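Local coordinates for BepE protein (Bartonella henselae str. Houston-1, PDB 4YK3) that is a Bartonella effector translocated by the VirB type IV secretion system, its BID domain probably serving as part of the secretion signal, at residues P32-Y37 and T117-Q122; E40-C45 and V54-M59. All coordinates share one frame; numbering follows the deposited sequence.

Contact 1: P32-Y37 and T117-Q122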
# COMPACT_ATOMS: atom_id res chain seq x y z
N PRO A 32 -7.78 5.37 10.59
CA PRO A 32 -6.89 4.43 11.28
C PRO A 32 -6.47 3.24 10.42
O PRO A 32 -5.29 2.91 10.40
CB PRO A 32 -7.72 3.97 12.49
CG PRO A 32 -9.12 4.44 12.22
CD PRO A 32 -9.00 5.64 11.36
N LEU A 33 -7.41 2.61 9.71
CA LEU A 33 -7.04 1.48 8.87
C LEU A 33 -6.13 1.91 7.72
O LEU A 33 -5.20 1.19 7.35
CB LEU A 33 -8.29 0.81 8.30
CG LEU A 33 -9.30 0.30 9.31
CD1 LEU A 33 -10.50 -0.23 8.55
CD2 LEU A 33 -8.68 -0.79 10.16
N VAL A 34 -6.40 3.07 7.14
CA VAL A 34 -5.62 3.55 6.01
C VAL A 34 -4.19 3.78 6.45
O VAL A 34 -3.25 3.32 5.80
CB VAL A 34 -6.25 4.81 5.41
CG1 VAL A 34 -5.29 5.51 4.43
CG2 VAL A 34 -7.57 4.44 4.74
N GLN A 35 -4.03 4.47 7.58
CA GLN A 35 -2.71 4.71 8.13
C GLN A 35 -1.97 3.42 8.47
O GLN A 35 -0.81 3.26 8.12
CB GLN A 35 -2.80 5.58 9.38
CG GLN A 35 -2.88 7.06 9.09
CD GLN A 35 -2.79 7.90 10.35
OE1 GLN A 35 -2.66 7.37 11.46
NE2 GLN A 35 -2.85 9.22 10.19
N ALA A 36 -2.66 2.50 9.15
CA ALA A 36 -2.05 1.25 9.58
C ALA A 36 -1.54 0.43 8.39
O ALA A 36 -0.42 -0.09 8.42
CB ALA A 36 -3.05 0.44 10.40
N TYR A 37 -2.36 0.31 7.35
CA TYR A 37 -1.95 -0.43 6.17
C TYR A 37 -0.84 0.27 5.40
O TYR A 37 0.05 -0.38 4.87
CB TYR A 37 -3.14 -0.68 5.24
CG TYR A 37 -3.99 -1.87 5.66
CD1 TYR A 37 -3.43 -3.13 5.72
CD2 TYR A 37 -5.33 -1.73 6.00
CE1 TYR A 37 -4.17 -4.22 6.10
CE2 TYR A 37 -6.09 -2.83 6.37
CZ TYR A 37 -5.50 -4.07 6.43
OH TYR A 37 -6.21 -5.19 6.81
N THR A 117 -5.43 -0.70 -0.26
CA THR A 117 -6.28 -0.18 -1.33
C THR A 117 -7.76 -0.49 -1.05
O THR A 117 -8.64 0.31 -1.38
CB THR A 117 -5.85 -0.72 -2.72
OG1 THR A 117 -5.88 -2.15 -2.72
CG2 THR A 117 -4.43 -0.25 -3.05
N SER A 118 -8.04 -1.63 -0.44
CA SER A 118 -9.41 -1.92 -0.02
C SER A 118 -9.87 -0.97 1.09
O SER A 118 -11.02 -0.52 1.09
CB SER A 118 -9.54 -3.37 0.44
OG SER A 118 -9.18 -4.25 -0.60
N ALA A 119 -8.98 -0.66 2.03
CA ALA A 119 -9.35 0.24 3.12
C ALA A 119 -9.63 1.64 2.59
O ALA A 119 -10.55 2.31 3.04
CB ALA A 119 -8.28 0.27 4.17
N VAL A 120 -8.82 2.08 1.62
CA VAL A 120 -9.04 3.38 0.98
C VAL A 120 -10.38 3.41 0.26
O VAL A 120 -11.15 4.37 0.38
CB VAL A 120 -7.90 3.72 -0.02
CG1 VAL A 120 -8.29 4.93 -0.84
CG2 VAL A 120 -6.59 3.96 0.71
N THR A 121 -10.66 2.37 -0.51
CA THR A 121 -11.93 2.28 -1.21
C THR A 121 -13.09 2.21 -0.21
O THR A 121 -14.10 2.88 -0.38
CB THR A 121 -11.95 1.05 -2.15
OG1 THR A 121 -11.10 1.31 -3.27
CG2 THR A 121 -13.37 0.74 -2.63
N GLN A 122 -12.90 1.44 0.85
CA GLN A 122 -13.94 1.27 1.86
C GLN A 122 -14.19 2.57 2.62
O GLN A 122 -15.30 2.85 3.05
CB GLN A 122 -13.54 0.14 2.80
CG GLN A 122 -14.43 -0.13 3.98
CD GLN A 122 -13.91 -1.32 4.79
OE1 GLN A 122 -14.58 -2.35 4.90
NE2 GLN A 122 -12.70 -1.18 5.34

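Contact 2: E40-C45 and V54-M59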
# COMPACT_ATOMS: atom_id res chain seq x y z
N GLU A 40 2.20 -0.54 7.00
CA GLU A 40 2.46 -1.96 6.72
C GLU A 40 3.10 -2.15 5.35
O GLU A 40 4.06 -2.91 5.19
CB GLU A 40 1.15 -2.75 6.79
CG GLU A 40 1.34 -4.23 6.94
CD GLU A 40 1.75 -4.61 8.34
OE1 GLU A 40 1.50 -3.81 9.26
OE2 GLU A 40 2.32 -5.71 8.52
N VAL A 41 2.55 -1.47 4.34
CA VAL A 41 3.11 -1.50 3.01
C VAL A 41 4.57 -1.03 3.05
O VAL A 41 5.42 -1.65 2.43
CB VAL A 41 2.26 -0.64 2.04
CG1 VAL A 41 2.99 -0.40 0.71
CG2 VAL A 41 0.91 -1.31 1.80
N MET A 42 4.86 0.05 3.78
CA MET A 42 6.23 0.57 3.78
C MET A 42 7.19 -0.42 4.42
O MET A 42 8.34 -0.56 3.98
CB MET A 42 6.32 1.91 4.52
CG MET A 42 5.54 3.03 3.85
SD MET A 42 5.61 4.57 4.77
CE MET A 42 7.38 4.88 4.79
N HIS A 43 6.73 -1.09 5.47
CA HIS A 43 7.56 -2.09 6.13
C HIS A 43 7.96 -3.18 5.14
O HIS A 43 9.12 -3.54 5.02
CB HIS A 43 6.84 -2.70 7.33
CG HIS A 43 7.54 -3.88 7.92
ND1 HIS A 43 8.61 -3.76 8.78
CD2 HIS A 43 7.34 -5.21 7.75
CE1 HIS A 43 9.03 -4.96 9.13
NE2 HIS A 43 8.28 -5.86 8.52
N TRP A 44 6.98 -3.71 4.43
CA TRP A 44 7.26 -4.82 3.54
C TRP A 44 7.98 -4.34 2.27
O TRP A 44 8.69 -5.14 1.65
CB TRP A 44 5.98 -5.59 3.22
CG TRP A 44 5.46 -6.32 4.45
CD1 TRP A 44 4.33 -6.02 5.15
CD2 TRP A 44 6.07 -7.43 5.14
NE1 TRP A 44 4.20 -6.86 6.21
CE2 TRP A 44 5.25 -7.73 6.24
CE3 TRP A 44 7.23 -8.18 4.94
CZ2 TRP A 44 5.54 -8.77 7.14
CZ3 TRP A 44 7.53 -9.20 5.83
CH2 TRP A 44 6.68 -9.50 6.91
N CYS A 45 7.82 -3.07 1.88
CA CYS A 45 8.62 -2.54 0.76
C CYS A 45 10.09 -2.57 1.14
O CYS A 45 10.94 -2.98 0.34
CB CYS A 45 8.21 -1.11 0.37
SG CYS A 45 6.78 -1.06 -0.74
N VAL A 54 9.35 3.09 -1.64
CA VAL A 54 9.17 2.81 -3.06
C VAL A 54 7.72 3.01 -3.52
O VAL A 54 7.48 3.50 -4.62
CB VAL A 54 9.67 1.39 -3.36
CG1 VAL A 54 9.21 0.98 -4.69
CG2 VAL A 54 11.18 1.37 -3.31
N LEU A 55 6.76 2.68 -2.67
CA LEU A 55 5.36 2.85 -3.05
C LEU A 55 4.69 4.06 -2.38
O LEU A 55 3.46 4.23 -2.48
CB LEU A 55 4.59 1.57 -2.71
CG LEU A 55 4.85 0.40 -3.64
CD1 LEU A 55 4.02 -0.80 -3.23
CD2 LEU A 55 4.54 0.80 -5.07
N LYS A 56 5.46 4.89 -1.71
CA LYS A 56 4.85 5.98 -0.95
C LYS A 56 4.04 6.94 -1.82
O LYS A 56 2.88 7.27 -1.50
CB LYS A 56 5.91 6.76 -0.18
CG LYS A 56 6.33 6.06 1.10
CD LYS A 56 7.10 7.03 1.96
CE LYS A 56 6.31 8.29 2.15
NZ LYS A 56 6.93 9.19 3.16
N GLU A 57 4.65 7.37 -2.91
CA GLU A 57 4.00 8.29 -3.85
C GLU A 57 2.71 7.70 -4.43
O GLU A 57 1.66 8.37 -4.45
CB GLU A 57 4.98 8.63 -4.97
CG GLU A 57 4.50 9.70 -5.94
CD GLU A 57 5.63 10.24 -6.79
OE1 GLU A 57 6.26 9.46 -7.53
OE2 GLU A 57 5.91 11.46 -6.69
N LYS A 58 2.76 6.45 -4.87
CA LYS A 58 1.60 5.82 -5.47
C LYS A 58 0.48 5.61 -4.45
O LYS A 58 -0.69 5.65 -4.81
CB LYS A 58 1.98 4.49 -6.13
CG LYS A 58 2.79 4.66 -7.42
CD LYS A 58 2.50 3.55 -8.42
CE LYS A 58 3.26 3.77 -9.72
NZ LYS A 58 2.84 2.82 -10.80
N MET A 59 0.83 5.37 -3.19
CA MET A 59 -0.19 5.22 -2.17
C MET A 59 -0.89 6.55 -1.92
O MET A 59 -2.09 6.58 -1.67
CB MET A 59 0.40 4.66 -0.88
CG MET A 59 0.59 3.14 -0.91
SD MET A 59 0.98 2.50 0.72
CE MET A 59 2.62 3.21 1.02

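Contact 1: P32-Y37 and T117-Q122
Leu33, Val34 and Tyr37 pack against Ala119 in an apolar contact between two antiparallel helices of the BID domain, a four-helix bundle topped with a hook. The N-terminal part of helix 32-49 lies here beside the later part of helix 97-129. The axes of the two short segments run at 161° to each other and approach to 8.7 Å; no hydrogen bond joins the two segments, and van der Waals packing, chiefly of side chains, makes the fit. Ala119 is the focus: its backbone comes nearest at Val34, CA to CA 5.8 Å, and its small methyl points at the opposing helix. There Tyr37 brings one ring carbon, CD2, to 4.0 Å from Ala119 CB, an oblique approach, while the CB of Leu33 meets the same methyl at 4.2 Å. Val34 works on the other flank. Its CG2, anti to the carbonyl carbon, comes to 4.0 Å from the backbone O of Ala119 and to 4.2 Å from Val120 CG2, so one methyl touches both main chain and side chain. Val34 and Val120 are buried, and both also touch Leu63 of helix 56-64, which ties this pair of helices to a third. Leu33 and Gln122, in contrast, are exposed and border the contact on its outer side. The Gln122 chain is extended, with CG anti to the backbone N (chi1 175°), and crosses Leu33 obliquely; its amide NE2 ends 4.0 Å from Leu33 CD1.

Contact 2: E40-C45 and V54-M59
Val41, Met42 and Cys45 of helix 32-49 face the turn and first residues of helix 56-64, with the backbones closest at Cys45 and Val54, CA to CA 6.6 Å, and at Met42 and Leu55, 7.3 Å. The order is therefore reversed across the contact: the later residue of 40-45 pairs with the earlier one of 54-59. No hydrogen bond crosses; the segments are held by packing of apolar groups and of the aliphatic part of Lys56, and four of the six touching residues are buried. Val41 and Met59 reach toward each other tip to tip. The thioether sulphur SD of Met59 lies 3.5 Å from Val41 CG1, and the terminal CE, turned back by a bend at chi3 (-68°), stays 3.6 Å from that same methyl. Leu55, at the N-cap position before helix 56-64, meets the thiol end of Cys45: its CD1 is 3.7 Å from Cys45 SG, with Leu55 CG and CB also near the sulphur. Met42 fills the more open flank. Its chain also bends at chi3 (59°), and CE comes to 3.6 Å from CD of Lys56, so the methionine tip rests on the aliphatic part of the lysine rather than on its ammonium group. Met42 CG also touches the CE of Met59, linking the two methionine contacts. Ala112 and Leu113 of helix 97-129 touch Val41, while Leu72 and Val76 of helix 69-78 touch Leu55, placing the contact in the bundle interior. Apolar packing between helices consecutive in the chain, closed over by two further helices, is the arrangement of an antiparallel four-helix bundle core, as in the BID domain.

Both contacts draw on helix 32-49: contact 1 uses its first residues and contact 2 uses residues 40-45, further along the same helix, their centres lying about 13 Å apart. Contact 1 pairs this helix with helix 97-129 and contact 2 with the start of helix 56-64, though each also touches the other's partner helix, through Leu63 at contact 1 and through Ala112 and Leu113 at contact 2. In sequence, contact 2 is local, with 8 residues between its segments, against 79 for contact 1. Contact 2 is the more central, about 5 Å from the chain centre against 9 Å, and more fully buried. Tyr116 connects them: its side chain touches Val34 and Tyr37, and its hydroxyl hydrogen-bonds to Met59 O.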